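PDB 4AKX: EXOU from Pseudomonas aeruginosa, which is a cytotoxin of the type III secretion system, with a patatin-like phospholipase domain, and forms a complex with the chaperone SpcU. Local coordinates for residues B[73-78]-B[338-343]; B[584-589]-B[649-654]. One frame throughout, in Å; residues are numbered along the deposited sequence.

Interaction 1: residues B[73-78]-B[338-343]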
loop_
_atom_site.group_PDB
_atom_site.type_symbol
_atom_site.label_atom_id
_atom_site.label_comp_id
_atom_site.label_asym_id
_atom_site.label_seq_id
_atom_site.Cartn_x
_atom_site.Cartn_y
_atom_site.Cartn_z
ATOM N N SER B 73 -38.108 17.175 -18.254
ATOM C CA SER B 73 -37.985 16.272 -19.391
ATOM C C SER B 73 -36.570 16.293 -19.942
ATOM O O SER B 73 -35.930 17.350 -19.997
ATOM C CB SER B 73 -38.965 16.672 -20.494
ATOM O OG SER B 73 -38.591 17.919 -21.064
ATOM N N ARG B 74 -36.095 15.127 -20.372
ATOM C CA ARG B 74 -34.806 15.014 -21.051
ATOM C C ARG B 74 -34.646 16.122 -22.090
ATOM O O ARG B 74 -35.610 16.505 -22.741
ATOM C CB ARG B 74 -34.665 13.636 -21.710
ATOM C CG ARG B 74 -34.490 12.480 -20.732
ATOM C CD ARG B 74 -33.162 12.588 -19.991
ATOM N NE ARG B 74 -32.027 12.417 -20.897
ATOM C CZ ARG B 74 -31.140 11.415 -20.805
ATOM N NH1 ARG B 74 -31.226 10.497 -19.828
ATOM N NH2 ARG B 74 -30.153 11.346 -21.691
ATOM N N PRO B 75 -33.427 16.647 -22.237
ATOM C CA PRO B 75 -33.155 17.797 -23.075
ATOM C C PRO B 75 -33.475 17.497 -24.494
ATOM O O PRO B 75 -33.701 16.358 -24.837
ATOM C CB PRO B 75 -31.645 17.980 -22.954
ATOM C CG PRO B 75 -31.275 17.288 -21.690
ATOM C CD PRO B 75 -32.203 16.115 -21.630
ATOM N N PRO B 76 -33.460 18.519 -25.334
ATOM C CA PRO B 76 -33.796 18.320 -26.724
ATOM C C PRO B 76 -32.709 17.512 -27.443
ATOM O O PRO B 76 -31.510 17.747 -27.231
ATOM C CB PRO B 76 -33.868 19.753 -27.269
ATOM C CG PRO B 76 -32.890 20.514 -26.440
ATOM C CD PRO B 76 -32.942 19.876 -25.067
ATOM N N LEU B 77 -33.124 16.547 -28.261
ATOM C CA LEU B 77 -32.187 15.887 -29.168
ATOM C C LEU B 77 -31.594 16.884 -30.203
ATOM O O LEU B 77 -32.292 17.367 -31.122
ATOM C CB LEU B 77 -32.840 14.676 -29.856
ATOM C CG LEU B 77 -32.494 13.279 -29.339
ATOM C CD1 LEU B 77 -32.954 12.260 -30.360
ATOM C CD2 LEU B 77 -31.003 13.108 -29.092
ATOM N N THR B 78 -30.323 17.213 -30.029
ATOM C CA THR B 78 -29.715 18.158 -30.917
ATOM C C THR B 78 -28.458 17.611 -31.545
ATOM O O THR B 78 -27.726 18.350 -32.200
ATOM C CB THR B 78 -29.354 19.451 -30.190
ATOM O OG1 THR B 78 -28.440 19.142 -29.131
ATOM C CG2 THR B 78 -30.617 20.148 -29.628
ATOM N N PRO B 338 -26.163 23.678 -13.688
ATOM C CA PRO B 338 -26.111 22.216 -13.598
ATOM C C PRO B 338 -26.994 21.491 -14.638
ATOM O O PRO B 338 -27.092 20.269 -14.608
ATOM C CB PRO B 338 -26.639 21.946 -12.199
ATOM C CG PRO B 338 -27.605 23.053 -11.967
ATOM C CD PRO B 338 -27.036 24.260 -12.655
ATOM N N LEU B 339 -27.635 22.234 -15.536
ATOM C CA LEU B 339 -28.498 21.639 -16.535
ATOM C C LEU B 339 -27.765 21.357 -17.836
ATOM O O LEU B 339 -27.101 22.240 -18.405
ATOM C CB LEU B 339 -29.679 22.546 -16.822
ATOM C CG LEU B 339 -30.861 22.516 -15.870
ATOM C CD1 LEU B 339 -32.048 23.115 -16.587
ATOM C CD2 LEU B 339 -31.192 21.113 -15.390
ATOM N N ARG B 340 -27.920 20.128 -18.321
ATOM C CA ARG B 340 -27.365 19.720 -19.600
ATOM C C ARG B 340 -28.194 20.363 -20.651
ATOM O O ARG B 340 -29.416 20.406 -20.503
ATOM C CB ARG B 340 -27.500 18.224 -19.756
ATOM C CG ARG B 340 -26.933 17.428 -18.611
ATOM C CD ARG B 340 -27.167 15.963 -18.876
ATOM N NE ARG B 340 -26.949 15.660 -20.286
ATOM C CZ ARG B 340 -27.595 14.719 -20.960
ATOM N NH1 ARG B 340 -28.520 13.974 -20.363
ATOM N NH2 ARG B 340 -27.316 14.528 -22.239
ATOM N N ARG B 341 -27.559 20.838 -21.728
ATOM C CA ARG B 341 -28.294 21.606 -22.742
ATOM C C ARG B 341 -28.869 20.805 -23.879
ATOM O O ARG B 341 -29.668 21.316 -24.660
ATOM C CB ARG B 341 -27.547 22.851 -23.231
ATOM C CG ARG B 341 -26.181 22.634 -23.832
ATOM C CD ARG B 341 -25.717 23.930 -24.490
ATOM N NE ARG B 341 -24.268 24.132 -24.394
ATOM C CZ ARG B 341 -23.664 25.320 -24.461
ATOM N NH1 ARG B 341 -24.381 26.424 -24.623
ATOM N NH2 ARG B 341 -22.340 25.408 -24.361
ATOM N N ASN B 342 -28.504 19.540 -23.957
ATOM C CA ASN B 342 -28.963 18.715 -25.056
ATOM C C ASN B 342 -28.652 17.257 -24.813
ATOM O O ASN B 342 -28.030 16.903 -23.826
ATOM C CB ASN B 342 -28.317 19.170 -26.359
ATOM C CG ASN B 342 -26.838 18.967 -26.351
ATOM O OD1 ASN B 342 -26.364 17.839 -26.441
ATOM N ND2 ASN B 342 -26.091 20.052 -26.192
ATOM N N ASP B 343 -29.093 16.416 -25.734
ATOM C CA ASP B 343 -28.958 14.985 -25.611
ATOM C C ASP B 343 -28.256 14.490 -26.844
ATOM O O ASP B 343 -28.257 15.155 -27.884
ATOM C CB ASP B 343 -30.338 14.338 -25.545
ATOM C CG ASP B 343 -30.744 13.961 -24.139
ATOM O OD1 ASP B 343 -30.310 14.650 -23.194
ATOM O OD2 ASP B 343 -31.491 12.965 -23.979
#
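Asp343 has the most surface buried in this contact, and Pro75 comes second. Two parallel strands begin here side by side, with Leu77 bridged to Asp343. The backbone N-H of Asp343 bonds to Pro76 O at 3.1 Å, and the donor stands above the carbonyl plane. On the side chain, Asp343 OD2 accepts from Arg74 NH2 at 3.1 Å and, weakly, from Arg74 NE at 3.2 Å. Bends at chi2 (-66°) and chi3 (-66°) fold the Arg74 chain so that the edge of its guanidinium meets the carboxylate. The two planes are nearly perpendicular, 81° apart. Within 338-343, Arg340 NH2 also pairs with Asp343 OD1, though the position of OD1 is less certain. Arg340 NH1 lies over one face of the Arg74 guanidinium, 3.4 Å from Arg74 NH2. These like charges are probably offset by Asp343 beside Arg74, and by Glu390 and Glu447, which pair with Arg340. Asp343 OD2 has a further partner in Arg442. The Pro75 ring packs on the other backbone, with Pro75 CB 3.5 Å from Asn342 CA. The contact lies where the antiparallel sheet containing strand 68-73 gives way to the mixed sheet, in which strands 77-82 and 343-348 are neighbours. Strand 446-451 touches Pro75 and Leu339.

Interaction 2: residues B[584-589]-B[649-654]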
loop_
_atom_site.group_PDB
_atom_site.type_symbol
_atom_site.label_atom_id
_atom_site.label_comp_id
_atom_site.label_asym_id
_atom_site.label_seq_id
_atom_site.Cartn_x
_atom_site.Cartn_y
_atom_site.Cartn_z
ATOM N N LYS B 584 -5.459 15.488 -23.928
ATOM C CA LYS B 584 -5.584 14.953 -25.263
ATOM C C LYS B 584 -4.262 14.654 -25.902
ATOM O O LYS B 584 -4.210 13.818 -26.761
ATOM C CB LYS B 584 -6.374 15.889 -26.158
ATOM C CG LYS B 584 -7.860 15.871 -25.882
ATOM C CD LYS B 584 -8.620 16.499 -27.024
ATOM C CE LYS B 584 -9.353 17.744 -26.551
ATOM N NZ LYS B 584 -9.024 18.963 -27.366
ATOM N N GLU B 585 -3.183 15.312 -25.501
ATOM C CA GLU B 585 -1.947 15.111 -26.247
ATOM C C GLU B 585 -0.719 14.603 -25.514
ATOM O O GLU B 585 0.258 14.234 -26.136
ATOM C CB GLU B 585 -1.615 16.304 -27.134
ATOM C CG GLU B 585 -0.965 17.476 -26.433
ATOM C CD GLU B 585 -0.625 18.601 -27.411
ATOM O OE1 GLU B 585 0.492 18.548 -27.985
ATOM O OE2 GLU B 585 -1.466 19.527 -27.630
ATOM N N VAL B 586 -0.761 14.553 -24.208
ATOM C CA VAL B 586 0.335 13.925 -23.488
ATOM C C VAL B 586 -0.128 12.591 -22.905
ATOM O O VAL B 586 0.557 11.572 -23.054
ATOM C CB VAL B 586 0.883 14.822 -22.369
ATOM C CG1 VAL B 586 2.006 14.111 -21.639
ATOM C CG2 VAL B 586 1.357 16.148 -22.941
ATOM N N ILE B 587 -1.314 12.602 -22.290
ATOM C CA ILE B 587 -1.892 11.427 -21.665
ATOM C C ILE B 587 -2.507 10.461 -22.702
ATOM O O ILE B 587 -2.106 9.298 -22.805
ATOM C CB ILE B 587 -2.991 11.839 -20.677
ATOM C CG1 ILE B 587 -2.475 12.842 -19.640
ATOM C CG2 ILE B 587 -3.622 10.614 -20.040
ATOM C CD1 ILE B 587 -1.002 12.709 -19.339
ATOM N N PHE B 588 -3.469 10.943 -23.482
ATOM C CA PHE B 588 -4.294 10.054 -24.274
ATOM C C PHE B 588 -3.460 9.102 -25.089
ATOM O O PHE B 588 -3.795 7.933 -25.185
ATOM C CB PHE B 588 -5.210 10.823 -25.208
ATOM C CG PHE B 588 -5.963 9.939 -26.151
ATOM C CD1 PHE B 588 -5.324 9.363 -27.229
ATOM C CD2 PHE B 588 -7.301 9.641 -25.924
ATOM C CE1 PHE B 588 -6.004 8.513 -28.068
ATOM C CE2 PHE B 588 -7.989 8.791 -26.762
ATOM C CZ PHE B 588 -7.339 8.229 -27.836
ATOM N N PRO B 589 -2.413 9.618 -25.744
ATOM C CA PRO B 589 -1.524 8.767 -26.496
ATOM C C PRO B 589 -0.802 7.702 -25.654
ATOM O O PRO B 589 -0.702 6.537 -26.084
ATOM C CB PRO B 589 -0.524 9.753 -27.118
ATOM C CG PRO B 589 -0.857 11.095 -26.555
ATOM C CD PRO B 589 -2.278 11.023 -26.147
ATOM N N GLU B 649 9.414 13.909 -22.713
ATOM C CA GLU B 649 9.702 15.101 -23.523
ATOM C C GLU B 649 8.436 15.928 -23.691
ATOM O O GLU B 649 8.333 17.034 -23.172
ATOM C CB GLU B 649 10.255 14.730 -24.897
ATOM C CG GLU B 649 11.552 13.945 -24.863
ATOM C CD GLU B 649 12.538 14.475 -23.837
ATOM O OE1 GLU B 649 12.636 15.728 -23.706
ATOM O OE2 GLU B 649 13.213 13.632 -23.158
HETATM N N MSE B 650 7.459 15.355 -24.389
HETATM C CA MSE B 650 6.146 15.974 -24.580
HETATM C C MSE B 650 5.709 16.770 -23.358
HETATM O O MSE B 650 5.345 17.950 -23.460
HETATM C CB MSE B 650 5.154 14.857 -24.940
HETATM C CG MSE B 650 4.679 14.866 -26.399
HETATM SE SE MSE B 650 4.202 16.725 -26.868
HETATM C CE MSE B 650 5.705 17.100 -28.120
ATOM N N ALA B 651 5.750 16.146 -22.186
ATOM C CA ALA B 651 5.366 16.843 -20.967
ATOM C C ALA B 651 6.325 18.008 -20.692
ATOM O O ALA B 651 5.894 19.141 -20.522
ATOM C CB ALA B 651 5.284 15.891 -19.784
ATOM N N LYS B 652 7.624 17.744 -20.697
ATOM C CA LYS B 652 8.582 18.820 -20.477
ATOM C C LYS B 652 8.207 20.037 -21.331
ATOM O O LYS B 652 8.161 21.174 -20.850
ATOM C CB LYS B 652 10.011 18.349 -20.759
ATOM C CG LYS B 652 10.597 17.512 -19.637
ATOM C CD LYS B 652 11.897 16.849 -20.054
ATOM C CE LYS B 652 12.625 16.226 -18.873
ATOM N NZ LYS B 652 14.079 16.031 -19.154
ATOM N N ALA B 653 7.857 19.783 -22.579
ATOM C CA ALA B 653 7.534 20.858 -23.495
ATOM C C ALA B 653 6.332 21.692 -23.022
ATOM O O ALA B 653 6.328 22.917 -23.151
ATOM C CB ALA B 653 7.300 20.305 -24.892
ATOM N N TRP B 654 5.316 21.025 -22.492
ATOM C CA TRP B 654 4.145 21.730 -21.993
ATOM C C TRP B 654 4.456 22.533 -20.770
ATOM O O TRP B 654 3.937 23.619 -20.588
ATOM C CB TRP B 654 2.978 20.770 -21.756
ATOM C CG TRP B 654 2.070 20.740 -22.947
ATOM C CD1 TRP B 654 2.128 19.889 -24.046
ATOM C CD2 TRP B 654 1.009 21.690 -23.251
ATOM N NE1 TRP B 654 1.175 20.229 -24.976
ATOM C CE2 TRP B 654 0.477 21.313 -24.561
ATOM C CE3 TRP B 654 0.460 22.781 -22.589
ATOM C CZ2 TRP B 654 -0.573 22.005 -25.156
ATOM C CZ3 TRP B 654 -0.601 23.465 -23.191
ATOM C CH2 TRP B 654 -1.103 23.086 -24.449
#
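Apolar packing and one polar side chain lying against an indole edge make up this contact between two nearly antiparallel helices. The axes of segments 584-589 and 649-654 cross at -157° and come within 9.8 Å. No hydrogen bond joins the two segments.

Val586 carries the apolar part, and its two methyls divide the work. Val586 CG1, anti to the backbone N, lies 4.2 Å from Ala651 CB. Val586 CG2 reaches the pyrrole part of the indole, 4.0 Å from Trp654 CD1. Val586 CG2 also sits 4.5 Å from Met650 CB, so it fits between residues one helical turn apart. Met650 is a selenomethionine. Its CB faces the other helix, but the rest of the chain turns off.

The polar part is Glu585 against Trp654. Glu585 CG takes the crowded position between the backbone N and the carbonyl carbon (chi1 80°), and the chain then runs extended. This brings Glu585 CD to the edge of the indole, 3.4 Å from Trp654 NE1. Glu585 OE1 is 3.5 Å from Trp654 NE1, while Glu585 OE2 lies 3.6 Å from Trp654 CZ2. The carboxylate and ring planes are 75° apart.

Helix 646-656 thus lies along the C-terminal part of helix 561-591, where Trp654 also touches Ile578, Asn581 and Ile582. Ile587 meets helix 617-630, and Phe588 and Pro589 reach strand 266-273.

How the interactions relate
The two contacts lie in different parts of the toxin. Their centres are 33 Å apart, and their nearest atoms are about 15 Å apart. Both segments of interaction 1 precede those of interaction 2 in the sequence. The first aligns two strands of the mixed beta-sheet; the second pairs two helices of the ExoU C-terminal domain. The mixed beta-sheet provides an indirect connection. Strand 77-82 is central in it, while strand 266-273, at one edge, meets Phe588 and Pro589 of 584-589. Strand 110-114, next to 77-82, leads into Ser115 in a GxSxG pattern, consistent with the nucleophile elbow of patatin-like phospholipases.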